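Local coordinates for flagellar basal body protein (Helicobacter pylori, PDB 5NPY) that probably forms part of the flagellar hook, the curved joint that transmits rotation from the basal-body motor to the filament, at residues F224-L232 / F276-K284; L286-I297 / L308-S316. One frame throughout, in Å; residues are numbered along the deposited sequence.

Contact 1. Residues F224-L232 / F276-K284. With 144 (tris-hydroxymethyl-methyl-ammonium), chain B.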
# COMPACT_ATOMS: atom_id res chain seq x y z
N PHE A 224 -27.18 -7.72 11.20
CA PHE A 224 -27.58 -9.03 11.69
C PHE A 224 -28.35 -9.82 10.63
O PHE A 224 -28.06 -11.01 10.39
CB PHE A 224 -28.39 -8.84 12.98
CG PHE A 224 -29.25 -10.01 13.37
CD1 PHE A 224 -28.68 -11.16 13.91
CD2 PHE A 224 -30.62 -9.95 13.24
CE1 PHE A 224 -29.46 -12.24 14.29
CE2 PHE A 224 -31.42 -11.03 13.61
CZ PHE A 224 -30.84 -12.18 14.14
N LEU A 225 -29.27 -9.18 9.91
CA LEU A 225 -30.09 -9.94 8.97
C LEU A 225 -29.28 -10.46 7.80
O LEU A 225 -29.51 -11.59 7.34
CB LEU A 225 -31.27 -9.10 8.47
CG LEU A 225 -32.34 -8.85 9.54
CD1 LEU A 225 -33.52 -8.09 8.97
CD2 LEU A 225 -32.77 -10.17 10.21
N ASN A 226 -28.31 -9.66 7.32
CA ASN A 226 -27.57 -9.94 6.09
C ASN A 226 -26.24 -10.67 6.32
O ASN A 226 -25.47 -10.83 5.36
CB ASN A 226 -27.30 -8.64 5.32
CG ASN A 226 -28.59 -7.94 4.87
OD1 ASN A 226 -29.67 -8.55 4.88
ND2 ASN A 226 -28.47 -6.67 4.47
N GLN A 227 -25.95 -11.11 7.54
CA GLN A 227 -24.71 -11.81 7.81
C GLN A 227 -24.85 -13.28 7.40
O GLN A 227 -25.76 -13.97 7.84
CB GLN A 227 -24.32 -11.68 9.28
CG GLN A 227 -23.05 -12.40 9.68
CD GLN A 227 -21.84 -11.66 9.21
OE1 GLN A 227 -21.91 -10.49 8.79
NE2 GLN A 227 -20.69 -12.35 9.25
N ASP A 228 -23.98 -13.71 6.51
CA ASP A 228 -23.88 -15.12 6.15
C ASP A 228 -23.53 -15.94 7.40
O ASP A 228 -22.52 -15.68 8.08
CB ASP A 228 -22.80 -15.26 5.05
CG ASP A 228 -22.62 -16.70 4.53
OD1 ASP A 228 -21.96 -16.85 3.48
OD2 ASP A 228 -23.11 -17.67 5.15
N ILE A 229 -24.38 -16.91 7.74
CA ILE A 229 -24.16 -17.71 8.94
C ILE A 229 -22.86 -18.53 8.86
O ILE A 229 -22.29 -18.88 9.89
CB ILE A 229 -25.40 -18.61 9.19
CG1 ILE A 229 -25.38 -19.19 10.60
CG2 ILE A 229 -25.50 -19.73 8.14
CD1 ILE A 229 -26.62 -19.96 10.94
N ASN A 230 -22.38 -18.85 7.64
CA ASN A 230 -21.07 -19.48 7.46
C ASN A 230 -19.91 -18.51 7.67
O ASN A 230 -18.76 -18.96 7.79
CB ASN A 230 -20.95 -20.09 6.06
CG ASN A 230 -19.77 -21.07 5.94
OD1 ASN A 230 -19.71 -22.07 6.69
ND2 ASN A 230 -18.88 -20.83 5.00
N ALA A 231 -20.17 -17.20 7.68
CA ALA A 231 -19.16 -16.18 7.99
C ALA A 231 -19.14 -15.88 9.48
O ALA A 231 -19.12 -14.72 9.92
CB ALA A 231 -19.40 -14.91 7.18
N LEU A 232 -19.14 -16.95 10.28
CA LEU A 232 -19.23 -16.84 11.73
C LEU A 232 -18.40 -17.94 12.40
O LEU A 232 -17.94 -18.89 11.76
CB LEU A 232 -20.69 -16.95 12.19
CG LEU A 232 -21.61 -15.79 11.82
CD1 LEU A 232 -23.02 -16.21 12.11
CD2 LEU A 232 -21.25 -14.53 12.61
N PHE A 276 -31.24 -21.59 3.02
CA PHE A 276 -30.93 -20.34 3.70
C PHE A 276 -29.43 -20.13 3.64
O PHE A 276 -28.66 -21.09 3.51
CB PHE A 276 -31.36 -20.31 5.17
CG PHE A 276 -30.64 -21.32 6.04
CD1 PHE A 276 -31.00 -22.68 5.99
CD2 PHE A 276 -29.62 -20.92 6.92
CE1 PHE A 276 -30.34 -23.64 6.79
CE2 PHE A 276 -28.96 -21.88 7.74
CZ PHE A 276 -29.32 -23.24 7.67
N LYS A 277 -29.04 -18.87 3.76
CA LYS A 277 -27.65 -18.49 3.72
C LYS A 277 -27.35 -17.52 4.86
O LYS A 277 -26.38 -17.72 5.61
CB LYS A 277 -27.31 -17.84 2.38
CG LYS A 277 -25.85 -17.47 2.25
CD LYS A 277 -25.46 -17.45 0.83
CE LYS A 277 -24.07 -16.84 0.68
NZ LYS A 277 -22.98 -17.82 0.85
N THR A 278 -28.18 -16.48 5.02
CA THR A 278 -27.97 -15.45 6.04
C THR A 278 -28.75 -15.75 7.30
O THR A 278 -29.66 -16.58 7.30
CB THR A 278 -28.41 -14.07 5.55
OG1 THR A 278 -29.84 -14.08 5.40
CG2 THR A 278 -27.74 -13.68 4.23
N LEU A 279 -28.44 -15.00 8.35
CA LEU A 279 -29.24 -15.09 9.57
C LEU A 279 -30.68 -14.65 9.31
O LEU A 279 -31.62 -15.21 9.88
CB LEU A 279 -28.61 -14.25 10.69
CG LEU A 279 -27.28 -14.74 11.27
CD1 LEU A 279 -26.76 -13.71 12.26
CD2 LEU A 279 -27.43 -16.11 11.93
N GLY A 280 -30.85 -13.63 8.46
CA GLY A 280 -32.18 -13.24 8.04
C GLY A 280 -32.91 -14.37 7.33
O GLY A 280 -34.04 -14.71 7.70
N ASP A 281 -32.28 -14.97 6.31
CA ASP A 281 -32.95 -16.09 5.64
C ASP A 281 -33.38 -17.16 6.64
O ASP A 281 -34.46 -17.74 6.50
CB ASP A 281 -32.07 -16.77 4.56
CG ASP A 281 -31.53 -15.82 3.53
OD1 ASP A 281 -32.32 -14.97 3.10
OD2 ASP A 281 -30.40 -16.04 3.01
N LEU A 282 -32.54 -17.45 7.65
CA LEU A 282 -32.93 -18.49 8.60
C LEU A 282 -34.04 -18.02 9.52
O LEU A 282 -34.94 -18.79 9.89
CB LEU A 282 -31.71 -18.97 9.39
CG LEU A 282 -32.02 -19.93 10.54
CD1 LEU A 282 -32.51 -21.22 9.95
CD2 LEU A 282 -30.81 -20.19 11.40
N GLN A 283 -34.00 -16.74 9.90
CA GLN A 283 -35.07 -16.19 10.73
C GLN A 283 -36.42 -16.32 10.04
O GLN A 283 -37.39 -16.85 10.61
CB GLN A 283 -34.74 -14.74 11.05
CG GLN A 283 -35.78 -14.01 11.87
CD GLN A 283 -35.57 -12.51 11.86
OE1 GLN A 283 -35.77 -11.86 10.83
NE2 GLN A 283 -35.16 -11.95 13.01
N LYS A 284 -36.49 -15.87 8.79
CA LYS A 284 -37.72 -15.92 8.00
C LYS A 284 -38.20 -17.35 7.82
O LYS A 284 -39.39 -17.64 7.96
CB LYS A 284 -37.47 -15.25 6.64
CG LYS A 284 -38.70 -14.96 5.81
CD LYS A 284 -38.29 -14.55 4.41
CE LYS A 284 -39.48 -14.13 3.59
NZ LYS A 284 -39.37 -14.60 2.18
C1 144 B . -24.20 -7.30 1.01
N 144 B . -23.38 -7.64 2.18
C2 144 B . -24.25 -8.08 3.27
O2 144 B . -24.86 -7.02 3.97
C3 144 B . -22.62 -6.47 2.61
O3 144 B . -21.54 -6.86 3.42
C4 144 B . -22.42 -8.72 1.93
O4 144 B . -22.42 -9.35 0.67
O HOH W 1 -30.62 -11.74 4.25

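Contact 2. Residues L286-I297 / L308-S316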
# COMPACT_ATOMS: atom_id res chain seq x y z
N LEU A 286 -37.48 -20.02 9.72
CA LEU A 286 -37.93 -20.51 11.02
C LEU A 286 -39.27 -19.90 11.45
O LEU A 286 -40.05 -20.57 12.13
CB LEU A 286 -36.87 -20.21 12.07
CG LEU A 286 -37.18 -20.65 13.49
CD1 LEU A 286 -37.12 -22.17 13.60
CD2 LEU A 286 -36.19 -19.99 14.43
N LYS A 287 -39.54 -18.64 11.10
CA LYS A 287 -40.79 -18.03 11.53
C LYS A 287 -41.98 -18.60 10.78
O LYS A 287 -43.04 -18.83 11.38
CB LYS A 287 -40.74 -16.51 11.35
CG LYS A 287 -42.01 -15.79 11.82
CD LYS A 287 -42.27 -15.99 13.33
CE LYS A 287 -43.31 -15.00 13.87
NZ LYS A 287 -43.65 -15.18 15.31
N GLU A 288 -41.84 -18.82 9.47
CA GLU A 288 -42.94 -19.33 8.67
C GLU A 288 -43.28 -20.79 9.02
O GLU A 288 -44.46 -21.13 9.20
CB GLU A 288 -42.59 -19.19 7.19
CG GLU A 288 -42.41 -17.73 6.80
CD GLU A 288 -41.96 -17.54 5.37
OE1 GLU A 288 -41.35 -18.48 4.81
OE2 GLU A 288 -42.22 -16.45 4.81
N LYS A 289 -42.27 -21.66 9.13
CA LYS A 289 -42.54 -23.09 9.30
C LYS A 289 -42.90 -23.45 10.74
O LYS A 289 -43.74 -24.32 10.97
CB LYS A 289 -41.34 -23.91 8.83
CG LYS A 289 -40.98 -23.67 7.37
CD LYS A 289 -42.09 -24.22 6.48
CE LYS A 289 -41.80 -23.97 5.02
NZ LYS A 289 -43.03 -23.63 4.26
N THR A 290 -42.24 -22.84 11.71
CA THR A 290 -42.60 -23.00 13.10
C THR A 290 -43.26 -21.70 13.55
O THR A 290 -43.57 -20.83 12.73
CB THR A 290 -41.37 -23.35 13.94
OG1 THR A 290 -40.62 -22.16 14.21
CG2 THR A 290 -40.47 -24.33 13.18
N GLY A 291 -43.47 -21.54 14.84
CA GLY A 291 -43.94 -20.26 15.32
C GLY A 291 -42.85 -19.38 15.88
O GLY A 291 -43.15 -18.28 16.37
N LEU A 292 -41.59 -19.81 15.80
CA LEU A 292 -40.54 -19.32 16.68
C LEU A 292 -39.78 -18.16 16.05
O LEU A 292 -39.65 -18.05 14.82
CB LEU A 292 -39.58 -20.45 17.03
CG LEU A 292 -40.27 -21.77 17.40
CD1 LEU A 292 -39.24 -22.84 17.74
CD2 LEU A 292 -41.23 -21.57 18.54
N ASP A 293 -39.28 -17.28 16.92
CA ASP A 293 -38.47 -16.13 16.53
C ASP A 293 -37.00 -16.44 16.72
O ASP A 293 -36.60 -16.97 17.76
CB ASP A 293 -38.84 -14.90 17.36
CG ASP A 293 -40.12 -14.26 16.91
OD1 ASP A 293 -40.78 -13.64 17.77
OD2 ASP A 293 -40.47 -14.35 15.71
N LEU A 294 -36.19 -16.10 15.72
CA LEU A 294 -34.73 -16.11 15.83
C LEU A 294 -34.24 -14.68 16.04
O LEU A 294 -34.28 -13.86 15.10
CB LEU A 294 -34.10 -16.72 14.58
CG LEU A 294 -32.59 -16.70 14.70
CD1 LEU A 294 -32.18 -17.60 15.87
CD2 LEU A 294 -31.94 -17.13 13.39
N ASN A 295 -33.78 -14.38 17.25
CA ASN A 295 -33.43 -13.02 17.66
C ASN A 295 -31.94 -12.90 17.97
O ASN A 295 -31.29 -13.86 18.42
CB ASN A 295 -34.22 -12.61 18.92
CG ASN A 295 -35.72 -12.51 18.67
OD1 ASN A 295 -36.52 -13.01 19.47
ND2 ASN A 295 -36.11 -11.88 17.55
N LEU A 296 -31.40 -11.70 17.74
CA LEU A 296 -30.11 -11.29 18.28
C LEU A 296 -30.31 -10.58 19.63
O LEU A 296 -31.06 -9.60 19.71
CB LEU A 296 -29.40 -10.36 17.30
CG LEU A 296 -27.99 -9.94 17.71
CD1 LEU A 296 -27.07 -11.12 17.63
CD2 LEU A 296 -27.50 -8.81 16.84
N ILE A 297 -29.64 -11.08 20.68
CA ILE A 297 -29.75 -10.52 22.02
C ILE A 297 -28.36 -10.29 22.64
O ILE A 297 -27.36 -10.90 22.24
CB ILE A 297 -30.60 -11.40 22.97
CG1 ILE A 297 -30.02 -12.82 23.06
CG2 ILE A 297 -32.04 -11.47 22.54
CD1 ILE A 297 -30.22 -13.48 24.38
N LEU A 308 -22.67 -11.17 22.23
CA LEU A 308 -24.03 -11.30 21.74
C LEU A 308 -24.37 -12.77 21.51
O LEU A 308 -23.49 -13.59 21.23
CB LEU A 308 -24.22 -10.49 20.44
CG LEU A 308 -23.90 -8.99 20.56
CD1 LEU A 308 -24.22 -8.31 19.27
CD2 LEU A 308 -24.66 -8.33 21.72
N LEU A 309 -25.66 -13.08 21.65
CA LEU A 309 -26.15 -14.44 21.45
C LEU A 309 -27.30 -14.42 20.46
O LEU A 309 -27.95 -13.39 20.25
CB LEU A 309 -26.66 -15.07 22.76
CG LEU A 309 -25.86 -14.83 24.03
CD1 LEU A 309 -26.67 -15.29 25.22
CD2 LEU A 309 -24.56 -15.60 23.95
N LEU A 310 -27.55 -15.59 19.88
CA LEU A 310 -28.78 -15.90 19.18
C LEU A 310 -29.77 -16.55 20.15
O LEU A 310 -29.38 -17.22 21.11
CB LEU A 310 -28.53 -16.82 17.99
CG LEU A 310 -27.58 -16.29 16.91
CD1 LEU A 310 -27.39 -17.35 15.82
CD2 LEU A 310 -28.08 -14.99 16.30
N GLU A 311 -31.05 -16.35 19.88
CA GLU A 311 -32.08 -16.78 20.81
C GLU A 311 -33.30 -17.27 20.04
O GLU A 311 -33.84 -16.54 19.20
CB GLU A 311 -32.46 -15.64 21.75
CG GLU A 311 -33.74 -15.85 22.52
CD GLU A 311 -34.28 -14.56 23.10
OE1 GLU A 311 -34.60 -13.64 22.31
OE2 GLU A 311 -34.34 -14.47 24.35
N ILE A 312 -33.73 -18.49 20.33
CA ILE A 312 -34.96 -19.04 19.76
C ILE A 312 -36.06 -18.86 20.80
O ILE A 312 -36.01 -19.44 21.88
CB ILE A 312 -34.79 -20.51 19.37
CG1 ILE A 312 -33.53 -20.69 18.53
CG2 ILE A 312 -36.01 -20.99 18.56
CD1 ILE A 312 -33.28 -22.12 18.12
N ALA A 313 -37.04 -18.03 20.47
CA ALA A 313 -38.05 -17.59 21.42
C ALA A 313 -39.45 -17.84 20.86
O ALA A 313 -39.68 -17.74 19.65
CB ALA A 313 -37.89 -16.10 21.75
N ASN A 314 -40.37 -18.17 21.76
CA ASN A 314 -41.78 -18.27 21.42
C ASN A 314 -42.44 -16.96 21.77
O ASN A 314 -42.41 -16.57 22.95
CB ASN A 314 -42.43 -19.42 22.18
CG ASN A 314 -43.92 -19.54 21.89
OD1 ASN A 314 -44.47 -18.78 21.09
ND2 ASN A 314 -44.57 -20.51 22.51
N PRO A 315 -43.03 -16.23 20.81
CA PRO A 315 -43.62 -14.93 21.14
C PRO A 315 -44.97 -15.05 21.84
O PRO A 315 -45.29 -14.25 22.72
CB PRO A 315 -43.74 -14.24 19.77
CG PRO A 315 -43.42 -15.30 18.72
CD PRO A 315 -43.29 -16.61 19.41
N SER A 316 -45.78 -16.04 21.46
CA SER A 316 -47.06 -16.22 22.11
C SER A 316 -46.89 -16.80 23.52
O SER A 316 -45.84 -17.35 23.87
CB SER A 316 -47.97 -17.14 21.30
OG SER A 316 -49.21 -17.30 21.96

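Contact 1. Residues F224-L232 / F276-K284
Leu225 and Gly280 bring their backbones to a CA-CA distance of 4.0 Å, and three main-chain hydrogen bonds tie Leu225, Gln227 and Ile229, in and just beyond the helix that starts at 221, to residues 277-280. Gly280 N meets a lone pair of Leu225 O at 2.7 Å. Leu279 N approaches Gln227 O nearly along the C=O axis (2.9 Å). Ile229 N donates to Lys277 O, closing a single bridge between Asp228 and Thr278. Helix 279-289 begins with a capping box: Asp281 N gives an almost straight bond to Thr278 OG1 (2.8 Å, 176°), while Asp281 OD2 accepts from the backbone N of both Thr278 and Lys277. Leu279 carries most of the apolar contact, its methyls divided between Phe224 and Ile229. CD1 lies 3.6 Å from Phe224 CD1, the two side chains crossing at about a right angle, and CD2 packs 3.9 Å from Ile229 CG1. With chi1 at 161°, the Phe224 ring swings away from its backbone N, bringing its edge to Gln283 NE2, whose hydrogen-bond partner is Leu294 O. Lys277 NZ forms a salt bridge with Asp228 OD1 (3.0 Å), entering from above the carboxylate plane. OD2 of the same carboxylate takes Asn230 N in an Asx turn and also bonds Tyr266 OH; Ser382 N binds OD1 and Ser382 O binds the lysine. Asn226 CB lies 3.2 Å from O2 of the bound tris-hydroxymethyl-methyl-ammonium, whose pocket includes Thr380 and Glu399. Buried charge is thus paired: several donors grip the Asp228 carboxylate, probably favouring its ionised form. The cap secures the helix's own first turn, while the three main-chain bonds and the Lys277-Asp228 bridge join it to 224-232.

Contact 2. Residues L286-I297 / L308-S316
Ile297 holds CG1 between its backbone N and carbonyl carbon (chi1 57°), which leaves CG2 beside the N and 3.4 Å from Glu311 OE1. Glu311, its CG swung to the far side from its own N (chi1 166°), extends across the strand pair to that methyl; the two side chains cross at about a right angle. Strands 293-297 and 308-313 form an antiparallel beta hairpin, laced by hydrogen-bonded pairs at Asp293-Ala313, Asn295-Glu311 and Ile297-Leu309. Asp293 N to Ala313 O spans 2.8 Å and is nearly straight (176°). The intervening non-hydrogen-bonded pairs, Leu294-Ile312 and Leu296-Leu310, put their side chains on the other face of the sheet. There Leu296 CD1 packs 4.2 Å from Leu310 CD2, and Leu292 CD1 lies obliquely over Ile312 CG2 at 3.8 Å. On the face of Asp293, Lys287 NZ comes tip to tip with Pro315 CG (3.4 Å) and makes a weak salt bridge to Asp293 OD2, while Asp293 OD1 touches the same proline carbon at 3.3 Å. Past the helix end, Thr290 OG1 donates to Leu286 O and accepts from Leu292 N in an ST turn. One hairpin face is therefore all aliphatic (Leu294, Leu296, Leu310, Ile312), with Ile312 packing on Phe322 and Leu296 on Phe212; the other is mixed, setting Asp293, Asn295 and Glu311 among Ile297, Leu309 and Ala313.

Helix 279-289 serves both contacts: its first turns dock on 224-232 in contact 1, and its last turn leads into the hairpin of contact 2. Contact 1 is the more buried, lies nearer the centre of the chain and borders the ligand pocket; contact 2 is partly buried, with exposed Lys287 and Pro315 at one end. Main-chain bonds join capped helix and turn irregularly in the first, but repeat in a regular ladder in the second. The two meet directly, about 13 Å apart between centres: Phe224 packs on Leu296 and Leu310, and Leu282 on Leu294, carrying apolar packing from the helices onto the hairpin's leucines, with the Gln283 amide beside it.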